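Long-range contacts in glucosidase (Croceicoccus marinus, PDB 5Z3K), which probably hydrolyses beta-glucosidic bonds, as a TIM-barrel enzyme of glycoside hydrolase family 39: residues 232-237 against 378-383; 355-360 against 374-379; 27-32 against 92-97; 57-62 against 103-108. All coordinates share one frame; numbering follows the deposited sequence.

Interaction 1. Residues 232-237 against 378-383; sequences NSRDPM and AIPDMY
A water molecule clamps the backbones of Ser233 and Tyr383 together, donating one proton to Tyr383 O at 2.7 Å and the other to Ser233 O at 2.8 Å. Next to this bridge Ser233 O also rests against Tyr383 CB, and Asn232 O lies at the edge of the tyrosine ring while accepting from Arg412 NH2. One face of the ring carries Arg234: its CG, held beside the backbone N by chi1 of -51°, sits 3.5 Å from the centroid of the Tyr383 ring, a CH-pi contact displaced toward the rim. The guanidinium and ring planes are 24° apart. NH1 comes near the phenol oxygen, too badly angled for a hydrogen bond, and bonds instead to Asp231 O. The contact joins two loops, one between barrel strand 223-229 and helix 238-252, the other leaving strand 369-376 of the neighbouring beta-sheet domain. Ile379 CD1 touches the Asp235 carboxylate, 3.6 Å from Asp235 CG. Both its oxygens are fixed: OD1 takes the capping bond from N of selenomethionine Met237, which comes from above the carboxylate plane, and OD2 forms a salt bridge with Arg413. Asp235 N closes an ST turn onto Ser233 OG, which also bonds to Asp238 OD2.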
loop_
_atom_site.group_PDB
_atom_site.type_symbol
_atom_site.label_atom_id
_atom_site.label_comp_id
_atom_site.label_asym_id
_atom_site.label_seq_id
_atom_site.Cartn_x
_atom_site.Cartn_y
_atom_site.Cartn_z
ATOM N N ASN A 232 -13.167 9.247 -7.889
ATOM C CA ASN A 232 -14.265 9.436 -8.824
ATOM C C ASN A 232 -15.111 8.181 -9.012
ATOM O O ASN A 232 -15.977 8.158 -9.895
ATOM C CB ASN A 232 -13.722 9.926 -10.169
ATOM C CG ASN A 232 -14.817 10.438 -11.088
ATOM O OD1 ASN A 232 -14.955 9.973 -12.219
ATOM N ND2 ASN A 232 -15.628 11.367 -10.588
ATOM N N SER A 233 -14.893 7.145 -8.198
ATOM C CA SER A 233 -15.686 5.917 -8.288
ATOM C C SER A 233 -16.208 5.474 -6.924
ATOM O O SER A 233 -17.290 4.878 -6.817
ATOM C CB SER A 233 -14.853 4.784 -8.909
ATOM O OG SER A 233 -14.018 4.167 -7.933
ATOM N N ARG A 234 -15.437 5.768 -5.875
ATOM C CA ARG A 234 -15.635 5.190 -4.541
ATOM C C ARG A 234 -15.863 3.682 -4.607
ATOM O O ARG A 234 -16.599 3.133 -3.787
ATOM C CB ARG A 234 -16.796 5.854 -3.785
ATOM C CG ARG A 234 -16.758 7.366 -3.716
ATOM C CD ARG A 234 -15.425 7.899 -3.281
ATOM N NE ARG A 234 -15.578 8.764 -2.122
ATOM C CZ ARG A 234 -15.294 10.060 -2.106
ATOM N NH1 ARG A 234 -14.822 10.656 -3.189
ATOM N NH2 ARG A 234 -15.466 10.750 -0.997
ATOM N N ASP A 235 -15.241 3.004 -5.579
ATOM C CA ASP A 235 -15.490 1.584 -5.830
ATOM C C ASP A 235 -14.258 0.788 -5.418
ATOM O O ASP A 235 -13.201 0.923 -6.060
ATOM C CB ASP A 235 -15.815 1.350 -7.315
ATOM C CG ASP A 235 -16.263 -0.083 -7.621
ATOM O OD1 ASP A 235 -16.145 -0.954 -6.732
ATOM O OD2 ASP A 235 -16.755 -0.332 -8.763
ATOM N N PRO A 236 -14.331 -0.044 -4.369
ATOM C CA PRO A 236 -13.127 -0.777 -3.928
ATOM C C PRO A 236 -12.647 -1.806 -4.933
ATOM O O PRO A 236 -11.527 -2.317 -4.786
ATOM C CB PRO A 236 -13.575 -1.435 -2.608
ATOM C CG PRO A 236 -15.070 -1.564 -2.748
ATOM C CD PRO A 236 -15.502 -0.336 -3.526
HETATM N N MSE A 237 -13.451 -2.120 -5.948
HETATM C CA MSE A 237 -13.043 -3.030 -7.007
HETATM C C MSE A 237 -11.975 -2.420 -7.930
HETATM O O MSE A 237 -11.264 -3.160 -8.604
HETATM C CB MSE A 237 -14.275 -3.467 -7.823
HETATM C CG MSE A 237 -14.032 -4.621 -8.813
HETATM SE SE MSE A 237 -13.347 -6.277 -7.982
HETATM C CE MSE A 237 -14.950 -6.850 -7.006
ATOM N N ALA A 378 -20.857 0.089 0.873
ATOM C CA ALA A 378 -21.825 0.438 -0.164
ATOM C C ALA A 378 -21.281 1.584 -1.006
ATOM O O ALA A 378 -20.964 2.652 -0.471
ATOM C CB ALA A 378 -23.174 0.819 0.455
ATOM N N ILE A 379 -21.158 1.358 -2.311
ATOM C CA ILE A 379 -20.878 2.469 -3.226
ATOM C C ILE A 379 -22.023 3.471 -3.137
ATOM O O ILE A 379 -23.198 3.069 -3.247
ATOM C CB ILE A 379 -20.721 1.959 -4.669
ATOM C CG1 ILE A 379 -19.494 1.052 -4.811
ATOM C CG2 ILE A 379 -20.633 3.130 -5.636
ATOM C CD1 ILE A 379 -19.522 0.202 -6.079
ATOM N N PRO A 380 -21.764 4.757 -2.920
ATOM C CA PRO A 380 -22.871 5.722 -2.861
ATOM C C PRO A 380 -23.598 5.824 -4.197
ATOM O O PRO A 380 -23.007 5.664 -5.270
ATOM C CB PRO A 380 -22.177 7.038 -2.487
ATOM C CG PRO A 380 -20.898 6.603 -1.799
ATOM C CD PRO A 380 -20.476 5.358 -2.525
ATOM N N ASP A 381 -24.905 6.112 -4.114
ATOM C CA ASP A 381 -25.755 6.136 -5.306
ATOM C C ASP A 381 -25.180 7.010 -6.410
ATOM O O ASP A 381 -25.199 6.627 -7.585
ATOM C CB ASP A 381 -27.160 6.632 -4.954
ATOM C CG ASP A 381 -27.839 5.770 -3.930
ATOM O OD1 ASP A 381 -27.778 4.532 -4.063
ATOM O OD2 ASP A 381 -28.425 6.331 -2.982
HETATM N N MSE A 382 -24.666 8.186 -6.066
HETATM C CA MSE A 382 -24.246 9.096 -7.118
HETATM C C MSE A 382 -23.074 8.523 -7.905
HETATM O O MSE A 382 -22.837 8.928 -9.037
HETATM C CB MSE A 382 -23.893 10.464 -6.555
HETATM C CG MSE A 382 -22.787 10.444 -5.551
HETATM SE SE MSE A 382 -22.129 12.251 -5.218
HETATM C CE MSE A 382 -21.329 11.891 -3.499
ATOM N N TYR A 383 -22.364 7.553 -7.331
ATOM C CA TYR A 383 -21.275 6.910 -8.055
ATOM C C TYR A 383 -21.718 5.672 -8.826
ATOM O O TYR A 383 -20.881 5.024 -9.467
ATOM C CB TYR A 383 -20.128 6.570 -7.091
ATOM C CG TYR A 383 -19.414 7.809 -6.590
ATOM C CD1 TYR A 383 -18.478 8.475 -7.381
ATOM C CD2 TYR A 383 -19.700 8.330 -5.335
ATOM C CE1 TYR A 383 -17.840 9.627 -6.917
ATOM C CE2 TYR A 383 -19.077 9.466 -4.875
ATOM C CZ TYR A 383 -18.149 10.112 -5.656
ATOM O OH TYR A 383 -17.545 11.242 -5.149
HETATM O O HOH W 1 -18.514 3.865 -9.079
#

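Interaction 2. Residues 355-360 against 374-379; sequences NGFAAL and ISNYAI
Phe357 and Ile374 run alongside each other in the same direction, with Ile374 CG2 meeting the tip of the ring at Phe357 CZ, 3.6 Å off. Asn376, directly across from Phe357 in a non-hydrogen-bonded antiparallel pair, brings its amide to the ring's edge: Asn376 OD1 is 3.5 Å from Phe357 CD1, and the two planes stand 80° apart. Matching first torsions, CG anti to the backbone N (chi1 -167° in each), start both side chains off alike on one face of the sheet. Asn376 ND2 is held by Leu470 O and Tyr421 O. An alanine in place of Phe357 would probably leave a gap between Ile374 CG2 and the Asn376 amide and deprive Tyr421 of its edge-to-face partner. Ala358 and Ser375 form a hydrogen-bonded pair of this beta hairpin, with Ala358 N to Ser375 O at 2.9 Å and Ser375 N to Ala358 O at 2.8 Å. Past the strand end, Tyr377 N still reaches Gly356 O at 2.7 Å. Gly356 has to be glycine, since a CB would collide with Tyr377 O. On the Phe357 face the hairpin packs against Ala7 and Leu9 of strand 6-13; on the Ala358 face it lies on helix 277-291, where Ser375 OG bonds to Ala282 O.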
loop_
_atom_site.group_PDB
_atom_site.type_symbol
_atom_site.label_atom_id
_atom_site.label_comp_id
_atom_site.label_asym_id
_atom_site.label_seq_id
_atom_site.Cartn_x
_atom_site.Cartn_y
_atom_site.Cartn_z
ATOM N N ASN A 355 -20.232 -6.690 -4.660
ATOM C CA ASN A 355 -20.889 -5.390 -4.534
ATOM C C ASN A 355 -20.651 -4.741 -3.176
ATOM O O ASN A 355 -21.476 -3.949 -2.711
ATOM C CB ASN A 355 -22.393 -5.500 -4.754
ATOM C CG ASN A 355 -22.755 -6.537 -5.765
ATOM O OD1 ASN A 355 -23.285 -7.592 -5.418
ATOM N ND2 ASN A 355 -22.475 -6.252 -7.026
ATOM N N GLY A 356 -19.551 -5.078 -2.518
ATOM C CA GLY A 356 -19.152 -4.378 -1.315
ATOM C C GLY A 356 -19.292 -5.169 -0.032
ATOM O O GLY A 356 -18.839 -4.686 1.019
ATOM N N PHE A 357 -19.900 -6.358 -0.059
ATOM C CA PHE A 357 -19.923 -7.227 1.121
ATOM C C PHE A 357 -18.805 -8.249 0.944
ATOM O O PHE A 357 -19.014 -9.366 0.465
ATOM C CB PHE A 357 -21.281 -7.889 1.345
ATOM C CG PHE A 357 -21.406 -8.527 2.704
ATOM C CD1 PHE A 357 -21.698 -7.756 3.820
ATOM C CD2 PHE A 357 -21.188 -9.889 2.872
ATOM C CE1 PHE A 357 -21.791 -8.326 5.084
ATOM C CE2 PHE A 357 -21.286 -10.474 4.134
ATOM C CZ PHE A 357 -21.583 -9.691 5.243
ATOM N N ALA A 358 -17.601 -7.853 1.346
ATOM C CA ALA A 358 -16.379 -8.592 1.046
ATOM C C ALA A 358 -15.927 -9.368 2.271
ATOM O O ALA A 358 -15.984 -8.856 3.389
ATOM C CB ALA A 358 -15.277 -7.632 0.609
ATOM N N ALA A 359 -15.467 -10.596 2.059
ATOM C CA ALA A 359 -15.049 -11.435 3.167
ATOM C C ALA A 359 -13.816 -12.227 2.760
ATOM O O ALA A 359 -13.635 -12.577 1.590
ATOM C CB ALA A 359 -16.187 -12.370 3.612
ATOM N N LEU A 360 -12.977 -12.516 3.754
ATOM C CA LEU A 360 -11.673 -13.124 3.550
ATOM C C LEU A 360 -11.322 -13.912 4.803
ATOM O O LEU A 360 -11.556 -13.442 5.921
ATOM C CB LEU A 360 -10.611 -12.046 3.262
ATOM C CG LEU A 360 -9.156 -12.474 3.062
ATOM C CD1 LEU A 360 -8.984 -13.322 1.814
ATOM C CD2 LEU A 360 -8.235 -11.248 2.987
ATOM N N ILE A 374 -14.570 -9.271 7.481
ATOM C CA ILE A 374 -15.800 -8.956 6.770
ATOM C C ILE A 374 -15.944 -7.447 6.682
ATOM O O ILE A 374 -15.916 -6.760 7.709
ATOM C CB ILE A 374 -17.039 -9.544 7.476
ATOM C CG1 ILE A 374 -16.898 -11.051 7.693
ATOM C CG2 ILE A 374 -18.310 -9.182 6.698
ATOM C CD1 ILE A 374 -17.893 -11.598 8.715
ATOM N N SER A 375 -16.139 -6.930 5.471
ATOM C CA SER A 375 -16.467 -5.519 5.294
ATOM C C SER A 375 -17.801 -5.405 4.583
ATOM O O SER A 375 -18.036 -6.090 3.582
ATOM C CB SER A 375 -15.396 -4.763 4.505
ATOM O OG SER A 375 -15.746 -3.384 4.378
ATOM N N ASN A 376 -18.665 -4.541 5.105
ATOM C CA ASN A 376 -19.949 -4.221 4.493
ATOM C C ASN A 376 -19.853 -2.788 3.978
ATOM O O ASN A 376 -20.057 -1.832 4.732
ATOM C CB ASN A 376 -21.085 -4.394 5.510
ATOM C CG ASN A 376 -22.452 -4.382 4.860
ATOM O OD1 ASN A 376 -22.566 -4.363 3.632
ATOM N ND2 ASN A 376 -23.496 -4.406 5.675
ATOM N N TYR A 377 -19.522 -2.643 2.696
ATOM C CA TYR A 377 -19.299 -1.346 2.074
ATOM C C TYR A 377 -20.301 -1.120 0.948
ATOM O O TYR A 377 -20.531 -2.010 0.126
ATOM C CB TYR A 377 -17.868 -1.231 1.509
ATOM C CG TYR A 377 -17.688 0.053 0.734
ATOM C CD1 TYR A 377 -17.439 1.249 1.398
ATOM C CD2 TYR A 377 -17.841 0.089 -0.646
ATOM C CE1 TYR A 377 -17.312 2.429 0.709
ATOM C CE2 TYR A 377 -17.728 1.276 -1.346
ATOM C CZ TYR A 377 -17.464 2.442 -0.656
ATOM O OH TYR A 377 -17.336 3.629 -1.343
ATOM N N ALA A 378 -20.857 0.089 0.873
ATOM C CA ALA A 378 -21.825 0.438 -0.164
ATOM C C ALA A 378 -21.281 1.584 -1.006
ATOM O O ALA A 378 -20.964 2.652 -0.471
ATOM C CB ALA A 378 -23.174 0.819 0.455
ATOM N N ILE A 379 -21.158 1.358 -2.311
ATOM C CA ILE A 379 -20.878 2.469 -3.226
ATOM C C ILE A 379 -22.023 3.471 -3.137
ATOM O O ILE A 379 -23.198 3.069 -3.247
ATOM C CB ILE A 379 -20.721 1.959 -4.669
ATOM C CG1 ILE A 379 -19.494 1.052 -4.811
ATOM C CG2 ILE A 379 -20.633 3.130 -5.636
ATOM C CD1 ILE A 379 -19.522 0.202 -6.079
HETATM O O HOH W 2 -21.772 -1.340 -3.290
#

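Interaction 3. Residues 27-32 against 92-97; sequences SGIPAP and DTWVGQ
Trp94 and Gln97, one turn apart on helix 89-100, both hold CG beside the backbone N and anti to the carbonyl carbon (chi1 -73° and -71°), and both reach the chain at 29-32. The helix links the second and third strands of the TIM barrel, and the chain it meets is the loop leaving the first strand, 25-27. Trp94 offers the edge of its indole: NE1 donates to Ala31 O at 2.9 Å, with the oxygen almost in the ring plane and NE1 close to the extension of the Ala31 carbonyl bond. Ile29 CG2 approaches obliquely, 3.5 Å from Trp94 NE1, and Pro30 CD is farther off, 4.2 Å from Trp94 CD1. The indole also meets the ring of Trp59, their planes about 30° apart. An alanine in place of Trp94 would probably leave Ala31 O without its N-H donor and open a gap beside Ile29 CG2 and Trp59. Gln97, extended beyond CG, gives the second bond, from NE2 to Pro32 O at 3.1 Å; the acceptor lies close to the amide plane, although the donor is tilted from the plane of the proline carbonyl. Pro30 packs in turn on Leu43 and Trp46 of helix 43-48. The other end of the amide is less well served: Gln97 OE1 is buried with no polar partner in the model and has only carbon across the contact, 3.5 Å from Pro30 CG and 3.5 Å from Ala31 CB.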
loop_
_atom_site.group_PDB
_atom_site.type_symbol
_atom_site.label_atom_id
_atom_site.label_comp_id
_atom_site.label_asym_id
_atom_site.label_seq_id
_atom_site.Cartn_x
_atom_site.Cartn_y
_atom_site.Cartn_z
ATOM N N SER A 27 2.689 3.652 3.332
ATOM C CA SER A 27 3.647 4.739 3.336
ATOM C C SER A 27 3.290 5.673 4.481
ATOM O O SER A 27 2.242 5.536 5.116
ATOM C CB SER A 27 3.653 5.488 2.000
ATOM O OG SER A 27 2.527 6.330 1.904
ATOM N N GLY A 28 4.178 6.621 4.740
ATOM C CA GLY A 28 4.014 7.574 5.820
ATOM C C GLY A 28 5.169 7.521 6.802
ATOM O O GLY A 28 6.076 6.696 6.702
ATOM N N ILE A 29 5.103 8.424 7.780
ATOM C CA ILE A 29 6.114 8.618 8.813
ATOM C C ILE A 29 5.572 8.024 10.112
ATOM O O ILE A 29 4.609 8.563 10.682
ATOM C CB ILE A 29 6.466 10.105 8.977
ATOM C CG1 ILE A 29 7.076 10.652 7.672
ATOM C CG2 ILE A 29 7.400 10.299 10.166
ATOM C CD1 ILE A 29 7.172 12.191 7.601
ATOM N N PRO A 30 6.143 6.925 10.622
ATOM C CA PRO A 30 5.539 6.245 11.773
ATOM C C PRO A 30 5.924 6.800 13.136
ATOM O O PRO A 30 5.263 6.445 14.123
ATOM C CB PRO A 30 6.047 4.801 11.622
ATOM C CG PRO A 30 7.357 4.933 10.927
ATOM C CD PRO A 30 7.196 6.108 9.978
ATOM N N ALA A 31 6.940 7.652 13.218
ATOM C CA ALA A 31 7.499 8.085 14.494
ATOM C C ALA A 31 8.541 9.167 14.219
ATOM O O ALA A 31 9.038 9.274 13.091
ATOM C CB ALA A 31 8.139 6.908 15.250
ATOM N N PRO A 32 8.860 9.991 15.224
ATOM C CA PRO A 32 9.855 11.057 15.028
ATOM C C PRO A 32 11.219 10.536 14.597
ATOM O O PRO A 32 11.602 9.401 14.882
ATOM C CB PRO A 32 9.946 11.714 16.413
ATOM C CG PRO A 32 8.669 11.411 17.062
ATOM C CD PRO A 32 8.171 10.113 16.517
ATOM N N ASP A 92 18.165 6.779 8.385
ATOM C CA ASP A 92 18.597 5.651 9.207
ATOM C C ASP A 92 17.585 5.359 10.302
ATOM O O ASP A 92 17.304 4.196 10.609
ATOM C CB ASP A 92 19.952 5.944 9.861
ATOM C CG ASP A 92 21.122 5.804 8.912
ATOM O OD1 ASP A 92 20.929 5.378 7.754
ATOM O OD2 ASP A 92 22.248 6.140 9.340
ATOM N N THR A 93 17.052 6.407 10.927
ATOM C CA THR A 93 16.109 6.215 12.020
ATOM C C THR A 93 14.833 5.544 11.523
ATOM O O THR A 93 14.350 4.577 12.124
ATOM C CB THR A 93 15.823 7.563 12.672
ATOM O OG1 THR A 93 17.042 8.034 13.259
ATOM C CG2 THR A 93 14.762 7.453 13.760
ATOM N N TRP A 94 14.301 6.017 10.397
ATOM C CA TRP A 94 13.070 5.437 9.871
ATOM C C TRP A 94 13.299 4.025 9.345
ATOM O O TRP A 94 12.426 3.154 9.481
ATOM C CB TRP A 94 12.496 6.353 8.795
ATOM C CG TRP A 94 11.880 7.613 9.371
ATOM C CD1 TRP A 94 11.013 7.687 10.420
ATOM C CD2 TRP A 94 12.068 8.963 8.911
ATOM N NE1 TRP A 94 10.657 8.997 10.653
ATOM C CE2 TRP A 94 11.291 9.799 9.742
ATOM C CE3 TRP A 94 12.834 9.545 7.892
ATOM C CZ2 TRP A 94 11.250 11.194 9.584
ATOM C CZ3 TRP A 94 12.795 10.936 7.731
ATOM C CH2 TRP A 94 12.010 11.741 8.576
ATOM N N VAL A 95 14.464 3.775 8.742
ATOM C CA VAL A 95 14.790 2.420 8.297
ATOM C C VAL A 95 14.868 1.481 9.492
ATOM O O VAL A 95 14.329 0.368 9.474
ATOM C CB VAL A 95 16.099 2.428 7.488
ATOM C CG1 VAL A 95 16.685 1.022 7.346
ATOM C CG2 VAL A 95 15.861 3.058 6.112
ATOM N N GLY A 96 15.533 1.922 10.561
ATOM C CA GLY A 96 15.612 1.091 11.747
ATOM C C GLY A 96 14.252 0.840 12.371
ATOM O O GLY A 96 13.962 -0.274 12.814
ATOM N N GLN A 97 13.390 1.860 12.390
ATOM C CA GLN A 97 12.037 1.666 12.908
ATOM C C GLN A 97 11.294 0.627 12.090
ATOM O O GLN A 97 10.635 -0.264 12.644
ATOM C CB GLN A 97 11.256 2.981 12.891
ATOM C CG GLN A 97 11.722 4.007 13.925
ATOM C CD GLN A 97 11.128 5.380 13.680
ATOM O OE1 GLN A 97 10.295 5.562 12.784
ATOM N NE2 GLN A 97 11.559 6.367 14.473
#

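Interaction 4. Residues 57-62 against 103-108; sequences YDWVSR and ANILFT
Tyr57 and Thr108 make the close part of this contact, at the C-terminal ends of two adjoining parallel strands of the TIM barrel, 53-55 and 104-109, the end where such enzymes carry their active site. Thr108 CG2 approaches the tyrosine ring obliquely, 3.7 Å from Tyr57 CD1, while Thr108 OG1 lies 3.8 Å from Tyr57 CB. Thr108 OG1 itself is hydrogen-bonded to Glu153 OE2 on the next strand of the barrel. Where Ser61 comes opposite, the fit is looser and water fills in. Ser61 O and Thr108 O stay 4.3 Å apart, and one water donates to both, to Thr108 O at 2.7 Å and to Ser61 O at 3.0 Å. A second water sits within bonding distance of the same two oxygens. The ring tip of Phe107 only grazes the serine carbonyl, and Ile105 CD1 reaches no nearer than 4.5 Å to Trp59 CH2, at the rim of the indole. Tyr57 is kept in place from its own side. Its CG is anti to the backbone N (chi1 180°), and CE1 lies over the centre of the Arg62 guanidinium. Arg62 grips Tyr57 O side-on: NE donates at 3.1 Å on a lone pair, and NH2 donates from 41° above the carbonyl plane.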
loop_
_atom_site.group_PDB
_atom_site.type_symbol
_atom_site.label_atom_id
_atom_site.label_comp_id
_atom_site.label_asym_id
_atom_site.label_seq_id
_atom_site.Cartn_x
_atom_site.Cartn_y
_atom_site.Cartn_z
ATOM N N TYR A 57 8.794 7.229 0.383
ATOM C CA TYR A 57 8.674 8.513 -0.308
ATOM C C TYR A 57 8.210 9.629 0.627
ATOM O O TYR A 57 8.684 10.769 0.528
ATOM C CB TYR A 57 7.720 8.358 -1.497
ATOM C CG TYR A 57 7.517 9.629 -2.292
ATOM C CD1 TYR A 57 8.462 10.039 -3.226
ATOM C CD2 TYR A 57 6.373 10.401 -2.126
ATOM C CE1 TYR A 57 8.286 11.205 -3.965
ATOM C CE2 TYR A 57 6.179 11.567 -2.868
ATOM C CZ TYR A 57 7.143 11.961 -3.781
ATOM O OH TYR A 57 6.964 13.121 -4.501
ATOM N N ASP A 58 7.325 9.325 1.578
ATOM C CA ASP A 58 6.830 10.400 2.432
ATOM C C ASP A 58 7.788 10.752 3.572
ATOM O O ASP A 58 7.600 11.785 4.224
ATOM C CB ASP A 58 5.437 10.044 2.949
ATOM C CG ASP A 58 4.427 9.959 1.815
ATOM O OD1 ASP A 58 4.295 10.942 1.054
ATOM O OD2 ASP A 58 3.807 8.895 1.637
ATOM N N TRP A 59 8.827 9.956 3.789
ATOM C CA TRP A 59 9.891 10.340 4.701
ATOM C C TRP A 59 10.635 11.569 4.170
ATOM O O TRP A 59 10.486 11.982 3.016
ATOM C CB TRP A 59 10.888 9.198 4.891
ATOM C CG TRP A 59 10.328 7.896 5.409
ATOM C CD1 TRP A 59 9.063 7.665 5.929
ATOM C CD2 TRP A 59 11.015 6.642 5.464
ATOM N NE1 TRP A 59 8.940 6.348 6.295
ATOM C CE2 TRP A 59 10.120 5.696 6.018
ATOM C CE3 TRP A 59 12.306 6.226 5.101
ATOM C CZ2 TRP A 59 10.478 4.359 6.221
ATOM C CZ3 TRP A 59 12.659 4.897 5.287
ATOM C CH2 TRP A 59 11.742 3.974 5.849
ATOM N N VAL A 60 11.459 12.149 5.039
ATOM C CA VAL A 60 12.419 13.165 4.622
ATOM C C VAL A 60 13.678 12.435 4.163
ATOM O O VAL A 60 14.706 12.445 4.854
ATOM C CB VAL A 60 12.687 14.162 5.772
ATOM C CG1 VAL A 60 13.722 15.222 5.359
ATOM C CG2 VAL A 60 11.377 14.830 6.197
ATOM N N SER A 61 13.595 11.773 3.001
ATOM C CA SER A 61 14.615 10.826 2.539
ATOM C C SER A 61 14.764 10.906 1.029
ATOM O O SER A 61 14.807 9.891 0.326
ATOM C CB SER A 61 14.271 9.393 2.949
ATOM O OG SER A 61 14.108 9.313 4.353
ATOM N N ARG A 62 14.852 12.130 0.520
ATOM C CA ARG A 62 14.912 12.383 -0.909
ATOM C C ARG A 62 16.355 12.569 -1.357
ATOM O O ARG A 62 17.196 13.094 -0.620
ATOM C CB ARG A 62 14.092 13.626 -1.268
ATOM C CG ARG A 62 12.638 13.538 -0.866
ATOM C CD ARG A 62 11.895 12.537 -1.715
ATOM N NE ARG A 62 10.498 12.491 -1.298
ATOM C CZ ARG A 62 9.569 13.381 -1.642
ATOM N NH1 ARG A 62 9.865 14.404 -2.444
ATOM N NH2 ARG A 62 8.330 13.239 -1.189
ATOM N N ALA A 103 9.194 -5.271 8.866
ATOM C CA ALA A 103 8.747 -4.891 7.536
ATOM C C ALA A 103 9.921 -4.666 6.583
ATOM O O ALA A 103 11.016 -4.250 6.983
ATOM C CB ALA A 103 7.882 -3.636 7.610
ATOM N N ASN A 104 9.688 -4.970 5.312
ATOM C CA ASN A 104 10.640 -4.627 4.264
ATOM C C ASN A 104 10.434 -3.180 3.814
ATOM O O ASN A 104 9.474 -2.510 4.194
ATOM C CB ASN A 104 10.501 -5.586 3.087
ATOM C CG ASN A 104 11.171 -6.916 3.351
ATOM O OD1 ASN A 104 12.329 -7.119 3.005
ATOM N ND2 ASN A 104 10.448 -7.820 3.972
ATOM N N ILE A 105 11.349 -2.691 2.983
ATOM C CA ILE A 105 11.337 -1.289 2.589
ATOM C C ILE A 105 11.320 -1.186 1.071
ATOM O O ILE A 105 12.036 -1.922 0.378
ATOM C CB ILE A 105 12.529 -0.526 3.201
ATOM C CG1 ILE A 105 12.379 -0.510 4.727
ATOM C CG2 ILE A 105 12.580 0.905 2.689
ATOM C CD1 ILE A 105 13.625 -0.078 5.489
ATOM N N LEU A 106 10.457 -0.306 0.562
ATOM C CA LEU A 106 10.448 0.122 -0.834
ATOM C C LEU A 106 11.016 1.533 -0.823
ATOM O O LEU A 106 10.351 2.478 -0.378
ATOM C CB LEU A 106 9.038 0.077 -1.408
ATOM C CG LEU A 106 8.820 0.711 -2.779
ATOM C CD1 LEU A 106 9.552 -0.134 -3.799
ATOM C CD2 LEU A 106 7.330 0.778 -3.097
ATOM N N PHE A 107 12.273 1.668 -1.235
ATOM C CA PHE A 107 12.974 2.937 -1.119
ATOM C C PHE A 107 12.799 3.710 -2.419
ATOM O O PHE A 107 13.321 3.306 -3.464
ATOM C CB PHE A 107 14.449 2.719 -0.794
ATOM C CG PHE A 107 15.127 3.947 -0.270
ATOM C CD1 PHE A 107 15.402 5.016 -1.118
ATOM C CD2 PHE A 107 15.453 4.052 1.073
ATOM C CE1 PHE A 107 16.005 6.156 -0.638
ATOM C CE2 PHE A 107 16.059 5.190 1.559
ATOM C CZ PHE A 107 16.336 6.245 0.702
ATOM N N THR A 108 12.084 4.830 -2.353
ATOM C CA THR A 108 11.822 5.632 -3.538
ATOM C C THR A 108 12.958 6.634 -3.724
ATOM O O THR A 108 13.212 7.470 -2.848
ATOM C CB THR A 108 10.477 6.354 -3.450
ATOM O OG1 THR A 108 9.426 5.396 -3.235
ATOM C CG2 THR A 108 10.182 7.105 -4.752
HETATM O O HOH W 3 15.176 9.312 -2.602
HETATM O O HOH W 4 12.774 8.051 -0.251
#

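How the interactions relate
From the N terminus, 27-32 comes first, then 57-62, and their partners 92-97 and 103-108 follow in the same order, so interactions 3 and 4 cross. Both close loops among the first three strands of the barrel; their centres are 8 Å apart, and Ser27 OG reaches Asp58 OD2. Interaction 1 opens at 232-237, after the sixth barrel strand, and spans the rest of the barrel. Interaction 2 opens inside that span and ends on the same stretch of chain; the two share Ala378 and Ile379 and touch through Arg234 O and Tyr377 OH. Interaction 1 ties barrel to beta-sheet domain, while interaction 2 holds together the hairpin it starts from, across the chain's centre from interactions 3 and 4.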